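Putative Lipoprotein (Shewanella oneidensis, PDB 3U24) is of unknown function but binds zinc and calcium ions and, as a DUF885 member of the Peptidase_MA clan, may be related to zinc metallopeptidases. Local coordinates at residues E446-E451 with D533-Y538; I477-I482 with Q520-Y525; Q491-M496 with Q502-A507. All coordinates share one frame; numbering follows the deposited sequence.

Interaction 1: E446-E451 with D533-Y538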
ATOM      1  N   GLU A 446       3.417  14.682  -9.635  1.00 21.68           N
ATOM      2  CA  GLU A 446       4.211  15.693  -8.975  1.00 23.15           C
ATOM      3  C   GLU A 446       5.249  16.285  -9.962  1.00 23.52           C
ATOM      4  O   GLU A 446       5.365  17.502 -10.132  1.00 23.47           O
ATOM      5  CB  GLU A 446       4.910  15.107  -7.743  1.00 23.64           C
ATOM      6  CG  GLU A 446       4.008  14.301  -6.818  1.00 24.50           C
ATOM      7  CD  GLU A 446       4.775  13.403  -5.847  1.00 25.69           C
ATOM      8  OE1 GLU A 446       6.022  13.382  -5.908  1.00 27.50           O
ATOM      9  OE2 GLU A 446       4.132  12.709  -5.025  1.00 26.52           O
ATOM     10  N   ARG A 447       5.958  15.410 -10.644  1.00 23.64           N
ATOM     11  CA  ARG A 447       6.979  15.836 -11.566  1.00 25.88           C
ATOM     12  C   ARG A 447       6.373  16.566 -12.767  1.00 24.43           C
ATOM     13  O   ARG A 447       6.802  17.669 -13.135  1.00 23.49           O
ATOM     14  CB  ARG A 447       7.815  14.618 -11.960  1.00 28.37           C
ATOM     15  CG  ARG A 447       8.694  14.751 -13.181  1.00 31.49           C
ATOM     16  CD  ARG A 447       9.909  15.598 -12.980  1.00 35.96           C
ATOM     17  NE  ARG A 447      10.821  14.950 -12.032  1.00 43.47           N
ATOM     18  CZ  ARG A 447      12.138  15.183 -11.930  1.00 42.73           C
ATOM     19  NH1 ARG A 447      12.755  16.071 -12.740  1.00 40.79           N
ATOM     20  NH2 ARG A 447      12.824  14.499 -11.003  1.00 40.75           N
HETATM   21  N   MSE A 448       5.356  15.952 -13.358  1.00 23.94           N
HETATM   22  CA  MSE A 448       4.670  16.514 -14.528  1.00 24.22           C
HETATM   23  C   MSE A 448       4.116  17.904 -14.203  1.00 23.93           C
HETATM   24  O   MSE A 448       4.315  18.815 -14.972  1.00 23.76           O
HETATM   25  CB  MSE A 448       3.552  15.570 -14.974  1.00 24.95           C
HETATM   26  CG  MSE A 448       2.784  16.007 -16.191  1.00 25.90           C
HETATM   27 SE   MSE A 448       1.296  17.139 -15.636  1.00 28.31          SE
HETATM   28  CE  MSE A 448       0.184  15.772 -14.739  1.00 24.81           C
HETATM   29  N   MSE A 449       3.439  18.081 -13.066  1.00 23.26           N
HETATM   30  CA  MSE A 449       2.920  19.439 -12.714  1.00 24.15           C
HETATM   31  C   MSE A 449       4.009  20.520 -12.633  1.00 24.40           C
HETATM   32  O   MSE A 449       3.806  21.615 -13.128  1.00 24.32           O
HETATM   33  CB  MSE A 449       2.164  19.436 -11.391  1.00 23.18           C
HETATM   34  CG  MSE A 449       0.901  18.638 -11.444  1.00 24.00           C
HETATM   35 SE   MSE A 449      -0.544  19.639 -12.315  1.00 24.95          SE
HETATM   36  CE  MSE A 449      -1.202  20.594 -10.679  1.00 23.73           C
ATOM     37  N   LEU A 450       5.136  20.199 -12.002  1.00 24.42           N
ATOM     38  CA  LEU A 450       6.228  21.137 -11.925  1.00 25.79           C
ATOM     39  C   LEU A 450       6.817  21.384 -13.300  1.00 26.40           C
ATOM     40  O   LEU A 450       7.085  22.542 -13.664  1.00 26.10           O
ATOM     41  CB  LEU A 450       7.330  20.675 -10.967  1.00 26.45           C
ATOM     42  CG  LEU A 450       7.072  20.619  -9.461  1.00 27.14           C
ATOM     43  CD1 LEU A 450       8.380  20.316  -8.720  1.00 28.43           C
ATOM     44  CD2 LEU A 450       6.548  21.914  -8.968  1.00 27.94           C
ATOM     45  N   GLU A 451       7.012  20.322 -14.074  1.00 26.84           N
ATOM     46  CA  GLU A 451       7.541  20.492 -15.448  1.00 27.85           C
ATOM     47  C   GLU A 451       6.649  21.400 -16.281  1.00 28.81           C
ATOM     48  O   GLU A 451       7.165  22.152 -17.126  1.00 29.02           O
ATOM     49  CB  GLU A 451       7.711  19.160 -16.189  1.00 27.91           C
ATOM     50  CG  GLU A 451       8.818  18.250 -15.647  1.00 28.19           C
ATOM     51  CD  GLU A 451       8.964  16.943 -16.414  1.00 28.45           C
ATOM     52  OE1 GLU A 451       8.052  16.585 -17.211  1.00 28.40           O
ATOM     53  OE2 GLU A 451      10.009  16.266 -16.228  1.00 29.01           O
ATOM     54  N   ASP A 533       9.046   6.999 -18.267  1.00 26.75           N
ATOM     55  CA  ASP A 533       9.747   6.440 -19.448  1.00 28.46           C
ATOM     56  C   ASP A 533       8.755   6.087 -20.574  1.00 28.06           C
ATOM     57  O   ASP A 533       9.012   6.377 -21.710  1.00 28.89           O
ATOM     58  CB  ASP A 533      10.574   5.206 -19.105  1.00 29.12           C
ATOM     59  CG  ASP A 533      11.727   5.507 -18.129  1.00 32.09           C
ATOM     60  OD1 ASP A 533      12.130   6.711 -18.000  1.00 32.21           O
ATOM     61  OD2 ASP A 533      12.219   4.511 -17.495  1.00 34.71           O
ATOM     62  N   PHE A 534       7.617   5.485 -20.256  1.00 26.52           N
ATOM     63  CA  PHE A 534       6.614   5.275 -21.296  1.00 26.72           C
ATOM     64  C   PHE A 534       6.163   6.591 -21.923  1.00 26.97           C
ATOM     65  O   PHE A 534       6.020   6.667 -23.119  1.00 26.92           O
ATOM     66  CB  PHE A 534       5.395   4.504 -20.783  1.00 26.05           C
ATOM     67  CG  PHE A 534       4.277   4.376 -21.794  1.00 26.27           C
ATOM     68  CD1 PHE A 534       4.548   4.004 -23.113  1.00 27.24           C
ATOM     69  CD2 PHE A 534       2.975   4.603 -21.423  1.00 25.66           C
ATOM     70  CE1 PHE A 534       3.532   3.887 -24.036  1.00 27.74           C
ATOM     71  CE2 PHE A 534       1.950   4.468 -22.330  1.00 26.42           C
ATOM     72  CZ  PHE A 534       2.218   4.143 -23.647  1.00 27.09           C
ATOM     73  N   ARG A 535       5.966   7.628 -21.122  1.00 27.75           N
ATOM     74  CA  ARG A 535       5.581   8.899 -21.688  1.00 28.79           C
ATOM     75  C   ARG A 535       6.626   9.391 -22.677  1.00 30.50           C
ATOM     76  O   ARG A 535       6.281   9.794 -23.797  1.00 30.00           O
ATOM     77  CB  ARG A 535       5.330   9.959 -20.655  1.00 27.32           C
ATOM     78  CG  ARG A 535       4.898  11.238 -21.326  1.00 27.88           C
ATOM     79  CD  ARG A 535       4.739  12.344 -20.335  1.00 28.12           C
ATOM     80  NE  ARG A 535       6.006  12.965 -20.012  1.00 27.87           N
ATOM     81  CZ  ARG A 535       6.142  13.983 -19.187  1.00 27.52           C
ATOM     82  NH1 ARG A 535       5.089  14.483 -18.531  1.00 27.92           N
ATOM     83  NH2 ARG A 535       7.339  14.504 -19.014  1.00 27.33           N
ATOM     84  N   GLU A 536       7.891   9.360 -22.280  1.00 32.21           N
ATOM     85  CA  GLU A 536       8.925   9.888 -23.165  1.00 34.77           C
ATOM     86  C   GLU A 536       9.018   9.060 -24.431  1.00 35.15           C
ATOM     87  O   GLU A 536       9.272   9.593 -25.479  1.00 36.55           O
ATOM     88  CB  GLU A 536      10.267   9.994 -22.464  1.00 36.58           C
ATOM     89  CG  GLU A 536      10.307  10.995 -21.294  1.00 39.57           C
ATOM     90  CD  GLU A 536       9.860  12.423 -21.663  1.00 42.59           C
ATOM     91  OE1 GLU A 536      10.559  13.101 -22.447  1.00 45.97           O
ATOM     92  OE2 GLU A 536       8.801  12.874 -21.148  1.00 45.57           O
ATOM     93  N   GLU A 537       8.802   7.755 -24.323  1.00 35.99           N
ATOM     94  CA  GLU A 537       8.747   6.851 -25.480  1.00 37.81           C
ATOM     95  C   GLU A 537       7.586   7.184 -26.427  1.00 37.44           C
ATOM     96  O   GLU A 537       7.710   7.117 -27.639  1.00 38.48           O
ATOM     97  CB  GLU A 537       8.615   5.406 -24.984  1.00 38.92           C
ATOM     98  CG  GLU A 537       8.349   4.393 -26.082  1.00 39.48           C
ATOM     99  CD  GLU A 537       8.216   2.975 -25.566  1.00 40.35           C
ATOM    100  OE1 GLU A 537       7.839   2.763 -24.402  1.00 41.52           O
ATOM    101  OE2 GLU A 537       8.475   2.044 -26.349  1.00 45.31           O
ATOM    102  N   TYR A 538       6.460   7.558 -25.857  1.00 36.62           N
ATOM    103  CA  TYR A 538       5.307   7.923 -26.644  1.00 38.25           C
ATOM    104  C   TYR A 538       5.492   9.287 -27.319  1.00 40.14           C
ATOM    105  O   TYR A 538       5.043   9.480 -28.456  1.00 39.99           O
ATOM    106  CB  TYR A 538       4.100   7.954 -25.748  1.00 37.04           C
ATOM    107  CG  TYR A 538       2.778   7.804 -26.416  1.00 37.09           C
ATOM    108  CD1 TYR A 538       2.292   6.558 -26.716  1.00 37.70           C
ATOM    109  CD2 TYR A 538       1.965   8.901 -26.655  1.00 37.58           C
ATOM    110  CE1 TYR A 538       1.057   6.398 -27.291  1.00 36.90           C
ATOM    111  CE2 TYR A 538       0.717   8.752 -27.213  1.00 37.56           C
ATOM    112  CZ  TYR A 538       0.281   7.490 -27.523  1.00 38.02           C
ATOM    113  OH  TYR A 538      -0.944   7.293 -28.076  1.00 40.40           O
TER
HETATM  114  O   HOH W   1       5.582  17.405 -18.306  1.00 30.56           O

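Interaction 2: I477-I482 with Q520-Y525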
ATOM      1  N   ILE A 477      16.234   1.663  -3.215  1.00 21.37           N
ATOM      2  CA  ILE A 477      17.610   1.308  -2.824  1.00 21.38           C
ATOM      3  C   ILE A 477      17.633   0.495  -1.515  1.00 21.82           C
ATOM      4  O   ILE A 477      18.297  -0.551  -1.403  1.00 23.30           O
ATOM      5  CB  ILE A 477      18.480   2.567  -2.728  1.00 21.35           C
ATOM      6  CG1 ILE A 477      18.543   3.220  -4.099  1.00 21.78           C
ATOM      7  CG2 ILE A 477      19.903   2.266  -2.249  1.00 21.72           C
ATOM      8  CD1 ILE A 477      19.315   4.509  -4.130  1.00 22.53           C
ATOM      9  N   LEU A 478      16.887   0.965  -0.545  1.00 21.54           N
ATOM     10  CA  LEU A 478      16.856   0.372   0.767  1.00 22.15           C
ATOM     11  C   LEU A 478      16.267  -1.027   0.714  1.00 22.09           C
ATOM     12  O   LEU A 478      16.864  -2.008   1.221  1.00 21.49           O
ATOM     13  CB  LEU A 478      16.019   1.250   1.698  1.00 22.60           C
ATOM     14  CG  LEU A 478      15.717   0.700   3.102  1.00 24.17           C
ATOM     15  CD1 LEU A 478      16.841   1.085   4.022  1.00 25.03           C
ATOM     16  CD2 LEU A 478      14.430   1.253   3.707  1.00 24.55           C
ATOM     17  N   ASP A 479      15.097  -1.142   0.086  1.00 21.97           N
ATOM     18  CA  ASP A 479      14.402  -2.430   0.113  1.00 22.70           C
ATOM     19  C   ASP A 479      15.239  -3.511  -0.581  1.00 22.35           C
ATOM     20  O   ASP A 479      15.419  -4.618  -0.054  1.00 21.56           O
ATOM     21  CB  ASP A 479      13.007  -2.350  -0.482  1.00 23.50           C
ATOM     22  CG  ASP A 479      12.175  -3.602  -0.185  1.00 25.44           C
ATOM     23  OD1 ASP A 479      11.714  -3.765   0.985  1.00 27.67           O
ATOM     24  OD2 ASP A 479      11.952  -4.402  -1.135  1.00 27.13           O
ATOM     25  N   TYR A 480      15.792  -3.147  -1.731  1.00 21.73           N
ATOM     26  CA  TYR A 480      16.599  -4.038  -2.534  1.00 21.42           C
ATOM     27  C   TYR A 480      17.892  -4.379  -1.827  1.00 21.53           C
ATOM     28  O   TYR A 480      18.254  -5.551  -1.724  1.00 21.03           O
ATOM     29  CB  TYR A 480      16.880  -3.400  -3.910  1.00 21.57           C
ATOM     30  CG  TYR A 480      17.623  -4.295  -4.879  1.00 22.39           C
ATOM     31  CD1 TYR A 480      16.947  -5.228  -5.659  1.00 22.86           C
ATOM     32  CD2 TYR A 480      19.002  -4.241  -4.989  1.00 23.04           C
ATOM     33  CE1 TYR A 480      17.642  -6.080  -6.545  1.00 23.57           C
ATOM     34  CE2 TYR A 480      19.701  -5.081  -5.858  1.00 23.61           C
ATOM     35  CZ  TYR A 480      19.020  -5.987  -6.654  1.00 24.00           C
ATOM     36  OH  TYR A 480      19.726  -6.822  -7.532  1.00 24.64           O
ATOM     37  N   SER A 481      18.592  -3.361  -1.334  1.00 21.58           N
ATOM     38  CA  SER A 481      19.897  -3.597  -0.721  1.00 22.30           C
ATOM     39  C   SER A 481      19.804  -4.464   0.528  1.00 22.25           C
ATOM     40  O   SER A 481      20.666  -5.281   0.754  1.00 22.54           O
ATOM     41  CB  SER A 481      20.639  -2.299  -0.461  1.00 22.22           C
ATOM     42  OG  SER A 481      20.719  -1.560  -1.686  1.00 22.67           O
ATOM     43  N   ILE A 482      18.747  -4.303   1.301  1.00 22.33           N
ATOM     44  CA  ILE A 482      18.533  -5.100   2.508  1.00 23.22           C
ATOM     45  C   ILE A 482      18.313  -6.578   2.159  1.00 22.93           C
ATOM     46  O   ILE A 482      18.964  -7.445   2.692  1.00 23.48           O
ATOM     47  CB  ILE A 482      17.335  -4.534   3.316  1.00 23.72           C
ATOM     48  CG1 ILE A 482      17.770  -3.256   4.028  1.00 24.55           C
ATOM     49  CG2 ILE A 482      16.807  -5.543   4.348  1.00 24.75           C
ATOM     50  CD1 ILE A 482      16.620  -2.530   4.717  1.00 24.09           C
ATOM     51  N   GLN A 520       7.192  -4.250  -1.457  1.00 24.05           N
ATOM     52  CA  GLN A 520       6.185  -3.172  -1.419  1.00 23.95           C
ATOM     53  C   GLN A 520       6.813  -1.764  -1.478  1.00 22.99           C
ATOM     54  O   GLN A 520       6.272  -0.851  -2.110  1.00 22.07           O
ATOM     55  CB  GLN A 520       5.237  -3.367  -0.217  1.00 24.99           C
ATOM     56  CG  GLN A 520       4.026  -2.420  -0.175  1.00 26.25           C
ATOM     57  CD  GLN A 520       4.409  -0.983   0.197  1.00 26.23           C
ATOM     58  OE1 GLN A 520       5.372  -0.758   0.933  1.00 25.68           O
ATOM     59  NE2 GLN A 520       3.684  -0.006  -0.369  1.00 26.43           N
ATOM     60  N   LEU A 521       7.978  -1.607  -0.860  1.00 24.18           N
ATOM     61  CA  LEU A 521       8.668  -0.293  -0.789  1.00 23.60           C
ATOM     62  C   LEU A 521       9.142   0.173  -2.147  1.00 22.89           C
ATOM     63  O   LEU A 521       9.261   1.372  -2.342  1.00 22.83           O
ATOM     64  CB  LEU A 521       9.847  -0.298   0.196  1.00 23.81           C
ATOM     65  CG  LEU A 521       9.426   0.059   1.623  1.00 25.27           C
ATOM     66  CD1 LEU A 521      10.536  -0.314   2.610  1.00 24.65           C
ATOM     67  CD2 LEU A 521       9.061   1.540   1.717  1.00 23.53           C
ATOM     68  N   THR A 522       9.410  -0.741  -3.076  1.00 22.06           N
ATOM     69  CA  THR A 522       9.794  -0.343  -4.442  1.00 22.67           C
ATOM     70  C   THR A 522       8.618   0.153  -5.323  1.00 22.67           C
ATOM     71  O   THR A 522       8.835   0.712  -6.394  1.00 22.49           O
ATOM     72  CB  THR A 522      10.488  -1.496  -5.210  1.00 23.59           C
ATOM     73  OG1 THR A 522       9.511  -2.495  -5.532  1.00 22.90           O
ATOM     74  CG2 THR A 522      11.616  -2.134  -4.374  1.00 22.30           C
ATOM     75  N   SER A 523       7.371  -0.005  -4.866  1.00 23.37           N
ATOM     76  CA  SER A 523       6.222   0.156  -5.740  1.00 23.05           C
ATOM     77  C   SER A 523       6.122   1.579  -6.263  1.00 23.62           C
ATOM     78  O   SER A 523       5.790   1.813  -7.449  1.00 23.10           O
ATOM     79  CB  SER A 523       4.917  -0.322  -5.058  1.00 24.34           C
ATOM     80  OG  SER A 523       4.588   0.406  -3.892  1.00 25.72           O
ATOM     81  N   TYR A 524       6.468   2.527  -5.400  1.00 23.12           N
ATOM     82  CA  TYR A 524       6.329   3.947  -5.721  1.00 22.88           C
ATOM     83  C   TYR A 524       7.221   4.328  -6.881  1.00 21.80           C
ATOM     84  O   TYR A 524       6.756   4.918  -7.878  1.00 21.20           O
ATOM     85  CB  TYR A 524       6.639   4.818  -4.519  1.00 24.39           C
ATOM     86  CG  TYR A 524       5.937   4.352  -3.281  1.00 26.53           C
ATOM     87  CD1 TYR A 524       6.526   3.377  -2.462  1.00 27.16           C
ATOM     88  CD2 TYR A 524       4.703   4.871  -2.917  1.00 27.61           C
ATOM     89  CE1 TYR A 524       5.894   2.919  -1.337  1.00 28.96           C
ATOM     90  CE2 TYR A 524       4.048   4.412  -1.783  1.00 27.93           C
ATOM     91  CZ  TYR A 524       4.645   3.455  -1.001  1.00 28.75           C
ATOM     92  OH  TYR A 524       4.051   2.970   0.119  1.00 29.13           O
ATOM     93  N   TYR A 525       8.495   3.977  -6.779  1.00 20.27           N
ATOM     94  CA  TYR A 525       9.452   4.374  -7.792  1.00 19.90           C
ATOM     95  C   TYR A 525       9.258   3.565  -9.084  1.00 19.62           C
ATOM     96  O   TYR A 525       9.439   4.074 -10.174  1.00 18.59           O
ATOM     97  CB  TYR A 525      10.863   4.174  -7.273  1.00 19.77           C
ATOM     98  CG  TYR A 525      11.932   4.569  -8.232  1.00 19.88           C
ATOM     99  CD1 TYR A 525      12.100   5.884  -8.614  1.00 20.29           C
ATOM    100  CD2 TYR A 525      12.805   3.625  -8.732  1.00 20.87           C
ATOM    101  CE1 TYR A 525      13.086   6.251  -9.506  1.00 20.94           C
ATOM    102  CE2 TYR A 525      13.825   3.975  -9.590  1.00 21.24           C
ATOM    103  CZ  TYR A 525      13.961   5.290  -9.958  1.00 21.65           C
ATOM    104  OH  TYR A 525      14.938   5.592 -10.858  1.00 23.90           O
TER
HETATM  105  O   HOH W   2       8.825  -3.527   1.203  1.00 23.66           O

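Interaction 3: Q491-M496 with Q502-A507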
ATOM      1  N   GLN A 491      24.005   1.133   7.798  1.00 29.07           N
ATOM      2  CA  GLN A 491      23.992   1.611   6.403  1.00 29.33           C
ATOM      3  C   GLN A 491      22.604   2.099   5.989  1.00 28.13           C
ATOM      4  O   GLN A 491      22.486   3.121   5.325  1.00 28.63           O
ATOM      5  CB  GLN A 491      24.477   0.523   5.440  1.00 30.12           C
ATOM      6  CG  GLN A 491      25.955   0.210   5.580  1.00 32.01           C
ATOM      7  CD  GLN A 491      26.327  -1.148   5.025  1.00 32.91           C
ATOM      8  OE1 GLN A 491      25.465  -1.947   4.658  1.00 31.86           O
ATOM      9  NE2 GLN A 491      27.631  -1.418   4.968  1.00 33.81           N
ATOM     10  N   ALA A 492      21.553   1.413   6.417  1.00 27.47           N
ATOM     11  CA  ALA A 492      20.193   1.812   5.983  1.00 27.53           C
ATOM     12  C   ALA A 492      19.845   3.161   6.579  1.00 27.55           C
ATOM     13  O   ALA A 492      19.276   4.014   5.900  1.00 27.20           O
ATOM     14  CB  ALA A 492      19.149   0.774   6.355  1.00 25.06           C
ATOM     15  N   ILE A 493      20.192   3.358   7.845  1.00 28.59           N
ATOM     16  CA  ILE A 493      19.928   4.639   8.519  1.00 29.66           C
ATOM     17  C   ILE A 493      20.702   5.809   7.865  1.00 30.49           C
ATOM     18  O   ILE A 493      20.144   6.886   7.697  1.00 30.88           O
ATOM     19  CB  ILE A 493      20.277   4.600  10.036  1.00 31.03           C
ATOM     20  CG1 ILE A 493      19.391   3.613  10.787  1.00 31.86           C
ATOM     21  CG2 ILE A 493      20.167   5.988  10.693  1.00 30.79           C
ATOM     22  CD1 ILE A 493      17.906   3.893  10.647  1.00 32.85           C
ATOM     23  N   ALA A 494      21.961   5.581   7.491  1.00 29.95           N
ATOM     24  CA  ALA A 494      22.811   6.601   6.860  1.00 31.06           C
ATOM     25  C   ALA A 494      22.276   6.911   5.450  1.00 30.89           C
ATOM     26  O   ALA A 494      22.247   8.054   5.063  1.00 32.75           O
ATOM     27  CB  ALA A 494      24.308   6.161   6.841  1.00 30.41           C
ATOM     28  N   LEU A 495      21.781   5.906   4.707  1.00 30.78           N
ATOM     29  CA  LEU A 495      21.079   6.176   3.443  1.00 29.80           C
ATOM     30  C   LEU A 495      19.895   7.152   3.640  1.00 30.25           C
ATOM     31  O   LEU A 495      19.778   8.194   2.979  1.00 29.12           O
ATOM     32  CB  LEU A 495      20.556   4.873   2.839  1.00 28.92           C
ATOM     33  CG  LEU A 495      19.800   4.886   1.485  1.00 28.43           C
ATOM     34  CD1 LEU A 495      20.806   5.076   0.329  1.00 28.30           C
ATOM     35  CD2 LEU A 495      18.979   3.587   1.312  1.00 26.44           C
HETATM   36  N   MSE A 496      19.006   6.808   4.559  1.00 29.80           N
HETATM   37  CA  MSE A 496      17.791   7.564   4.682  1.00 30.09           C
HETATM   38  C   MSE A 496      18.102   8.969   5.215  1.00 30.79           C
HETATM   39  O   MSE A 496      17.490   9.936   4.808  1.00 30.96           O
HETATM   40  CB  MSE A 496      16.749   6.842   5.557  1.00 30.16           C
HETATM   41  CG  MSE A 496      16.118   5.512   5.013  1.00 29.63           C
HETATM   42 SE   MSE A 496      15.731   5.344   3.062  0.80 31.59          SE
HETATM   43  CE  MSE A 496      14.231   6.576   2.925  1.00 30.83           C
ATOM     44  N   GLN A 502      16.342  12.601   5.597  1.00 38.88           N
ATOM     45  CA  GLN A 502      15.291  12.306   6.577  1.00 40.37           C
ATOM     46  C   GLN A 502      15.750  12.354   8.055  1.00 40.06           C
ATOM     47  O   GLN A 502      16.943  12.271   8.378  1.00 38.52           O
ATOM     48  CB  GLN A 502      14.656  10.942   6.265  1.00 41.83           C
ATOM     49  CG  GLN A 502      13.734  11.028   5.062  1.00 43.58           C
ATOM     50  CD  GLN A 502      13.271   9.708   4.565  1.00 43.76           C
ATOM     51  OE1 GLN A 502      13.152   8.732   5.299  1.00 48.62           O
ATOM     52  NE2 GLN A 502      12.989   9.670   3.285  1.00 51.09           N
ATOM     53  N   GLN A 503      14.759  12.478   8.927  1.00 39.87           N
ATOM     54  CA  GLN A 503      14.943  12.458  10.370  1.00 41.68           C
ATOM     55  C   GLN A 503      15.171  11.036  10.858  1.00 41.47           C
ATOM     56  O   GLN A 503      14.786  10.034  10.217  1.00 36.96           O
ATOM     57  CB  GLN A 503      13.681  12.956  11.079  1.00 43.34           C
ATOM     58  CG  GLN A 503      13.278  14.376  10.776  1.00 45.24           C
ATOM     59  CD  GLN A 503      14.178  15.366  11.472  1.00 50.47           C
ATOM     60  OE1 GLN A 503      14.844  16.167  10.809  1.00 54.01           O
ATOM     61  NE2 GLN A 503      14.229  15.303  12.832  1.00 49.43           N
ATOM     62  N   ARG A 504      15.706  10.970  12.059  1.00 41.53           N
ATOM     63  CA  ARG A 504      16.040   9.722  12.690  1.00 41.05           C
ATOM     64  C   ARG A 504      14.857   8.757  12.794  1.00 39.27           C
ATOM     65  O   ARG A 504      14.960   7.591  12.437  1.00 38.76           O
ATOM     66  CB  ARG A 504      16.550  10.041  14.089  1.00 43.40           C
ATOM     67  CG  ARG A 504      16.949   8.821  14.883  1.00 44.14           C
ATOM     68  CD  ARG A 504      18.233   8.219  14.351  1.00 44.62           C
ATOM     69  NE  ARG A 504      18.302   6.815  14.737  1.00 46.20           N
ATOM     70  CZ  ARG A 504      19.412   6.081  14.750  1.00 46.27           C
ATOM     71  NH1 ARG A 504      20.584   6.615  14.396  1.00 44.13           N
ATOM     72  NH2 ARG A 504      19.332   4.802  15.139  1.00 47.26           N
ATOM     73  N   ALA A 505      13.761   9.249  13.335  1.00 37.75           N
ATOM     74  CA  ALA A 505      12.602   8.437  13.575  1.00 38.88           C
ATOM     75  C   ALA A 505      12.062   7.883  12.236  1.00 36.73           C
ATOM     76  O   ALA A 505      11.653   6.727  12.158  1.00 34.24           O
ATOM     77  CB  ALA A 505      11.532   9.245  14.319  1.00 37.85           C
ATOM     78  N   GLU A 506      12.059   8.712  11.190  1.00 35.60           N
ATOM     79  CA  GLU A 506      11.580   8.272   9.895  1.00 33.26           C
ATOM     80  C   GLU A 506      12.506   7.145   9.375  1.00 33.19           C
ATOM     81  O   GLU A 506      12.043   6.095   8.890  1.00 31.83           O
ATOM     82  CB  GLU A 506      11.447   9.436   8.908  1.00 32.44           C
ATOM     83  N   ALA A 507      13.807   7.313   9.564  1.00 32.60           N
ATOM     84  CA  ALA A 507      14.766   6.345   9.075  1.00 31.21           C
ATOM     85  C   ALA A 507      14.561   5.014   9.776  1.00 32.29           C
ATOM     86  O   ALA A 507      14.482   3.957   9.114  1.00 30.41           O
ATOM     87  CB  ALA A 507      16.176   6.845   9.249  1.00 29.94           C
TER

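Interaction 1: E446-E451 with D533-Y538
Arg535 reaches from helix 523-542 to Glu451 at the end of helix 435-451 and forms a salt bridge with it. The two side chains come from opposite directions. NH2 of Arg535 donates to OE1 of Glu451 over 2.8 Å, with a nearly straight N-H...O angle of 168°. OE1 uses its syn lone pair and lies almost in the guanidinium plane, although the carboxylate plane is turned 37° from it. The Arg535 chain runs extended at first and bends at chi3 (82°), which swings the guanidinium round. Its NE and NH2 then grip Glu536 side-on, both meeting OE2, with NE 3.0 Å from that oxygen. Glu451, Arg535 and Glu536 thus form a salt-bridge network between two helices of a mostly helical chain. The positive charge of Arg535 probably eases the placing of two carboxylates so near each other.

The close packing is at the guanidinium edge met by Met448, a selenomethionine, with CG 3.6 Å from NH1 of Arg535. Helix 548-555 backs it: Met448 packs on His552, and Arg535 on Leu548 and Phe551. The looser part holds the carboxylates of the partly exposed Glu451 and Glu536. A water donates to OE1 of Glu451 and accepts from NH1 of Arg535, 3.0 Å away. The backbones keep their distance: Met448 CA and Arg535 CA are 10.5 Å apart. Tyr532 OH holds Glu451 OE2, and Tyr444 OH pairs with Arg535 NH1.

Interaction 2: I477-I482 with Q520-Y525
Asp479 faces Leu521 and Thr522 where helix 459-485 packs against segment 520-525, which leads into helix 523-542. This is buried helix packing within the largely helical DUF885 fold. Asp479 and Leu521 point toward each other's segments, and their side chains lie oblique to one another. Their CB atoms meet at 3.8 Å. Thr522 stands at about a right angle to Asp479 and offers its methyl, with CG2 4.0 Å from OD2 of Asp479. Next to this, Leu478 CD2 touches Leu521 CD1 at 4.3 Å, so an apolar edge borders the acid.

CG of Asp479 is anti to the backbone N (chi1 -168°), which carries the carboxylate across to residues 520-522. There its two oxygens have different tasks. OD2 accepts from Tyr246 OH and from the backbone N of Val519. OD1 takes a water at 2.9 Å, and that water accepts from the backbone N of Leu521. The buried carboxylate therefore binds this backbone both directly and through water. An alanine in place of Asp479 would probably leave Tyr246 OH and the backbone N of Val519 without this acceptor and the water less firmly held. Thr522 OG1 is hydrogen-bonded to Val519 O. The backbone O of Gln520 receives two donors from Ser523: the backbone N at 3.1 Å, and OG at 2.8 Å in the carbonyl plane.

Interaction 3: Q491-M496 with Q502-A507
Ile493 is the first residue of segment 491-496 to meet segment 502-507, and it touches two residues there. Its CG2 lies over one face of the Arg504 guanidinium, offset toward the rim and 3.8 Å from NH1. The two side chains cross at about a right angle. Arg504 starts out away from the contact and returns through a bend at chi2 (72°), which brings the guanidinium over the isoleucine. Its NH2 forms a salt bridge with Glu508. The other branch of Ile493 ends in CD1, which packs on Ala507 and lies 3.7 Å from its CB. The short alanine side chain lets the two helices come close: Ile493 CA and Ala507 CA are 5.5 Å apart.

One turn further on, Met496, a selenomethionine, shares Ala507 with Ile493. Its CB is 3.7 Å from Ala507 CB. The Met496 chain is bent at chi2 and chi3 and runs beside Gln502, both pointing the same way. Its CE lies against the amide, 3.4 Å from NE2 of Gln502. OE1 of this amide is buried without a polar partner in the model. The backbones are joined as well, for Gln502 N donates to Met496 O over 3.0 Å. This bond spans the short connection between two consecutive helices, and Gln503 follows as the N-cap of the second.

Glu489 and Asp498 of helix 489-499 are calcium-binding residues, though their ions are not bound to this chain in the model. Ala492 and Leu495 rest on Leu478 of helix 459-485, while Ala492 and Met496 also touch Trp511 and Lys510, respectively, of helix 504-516.

Overall arrangement
Followed from the N terminus, the chain enters the first contact only late, at the end of helix 435-451. Helix 459-485 follows and gives the first segment of interaction 2. Helices 489-499 and 504-516 then pair in interaction 3, which closes the shortest loop. The chain next reaches 520-525, closing interaction 2 around interaction 3 and tying helix 459-485 to the run into helix 523-542. Further along that helix, interaction 1 closes the widest loop around both and ties helix 435-451 to helix 523-542. The three contacts are nested and none cross. Interactions 2 and 3 touch, with Leu478 CB 3.8 Å from Leu495 CD2. Interaction 1 lies apart, its centre about 21 Å from that of interaction 2.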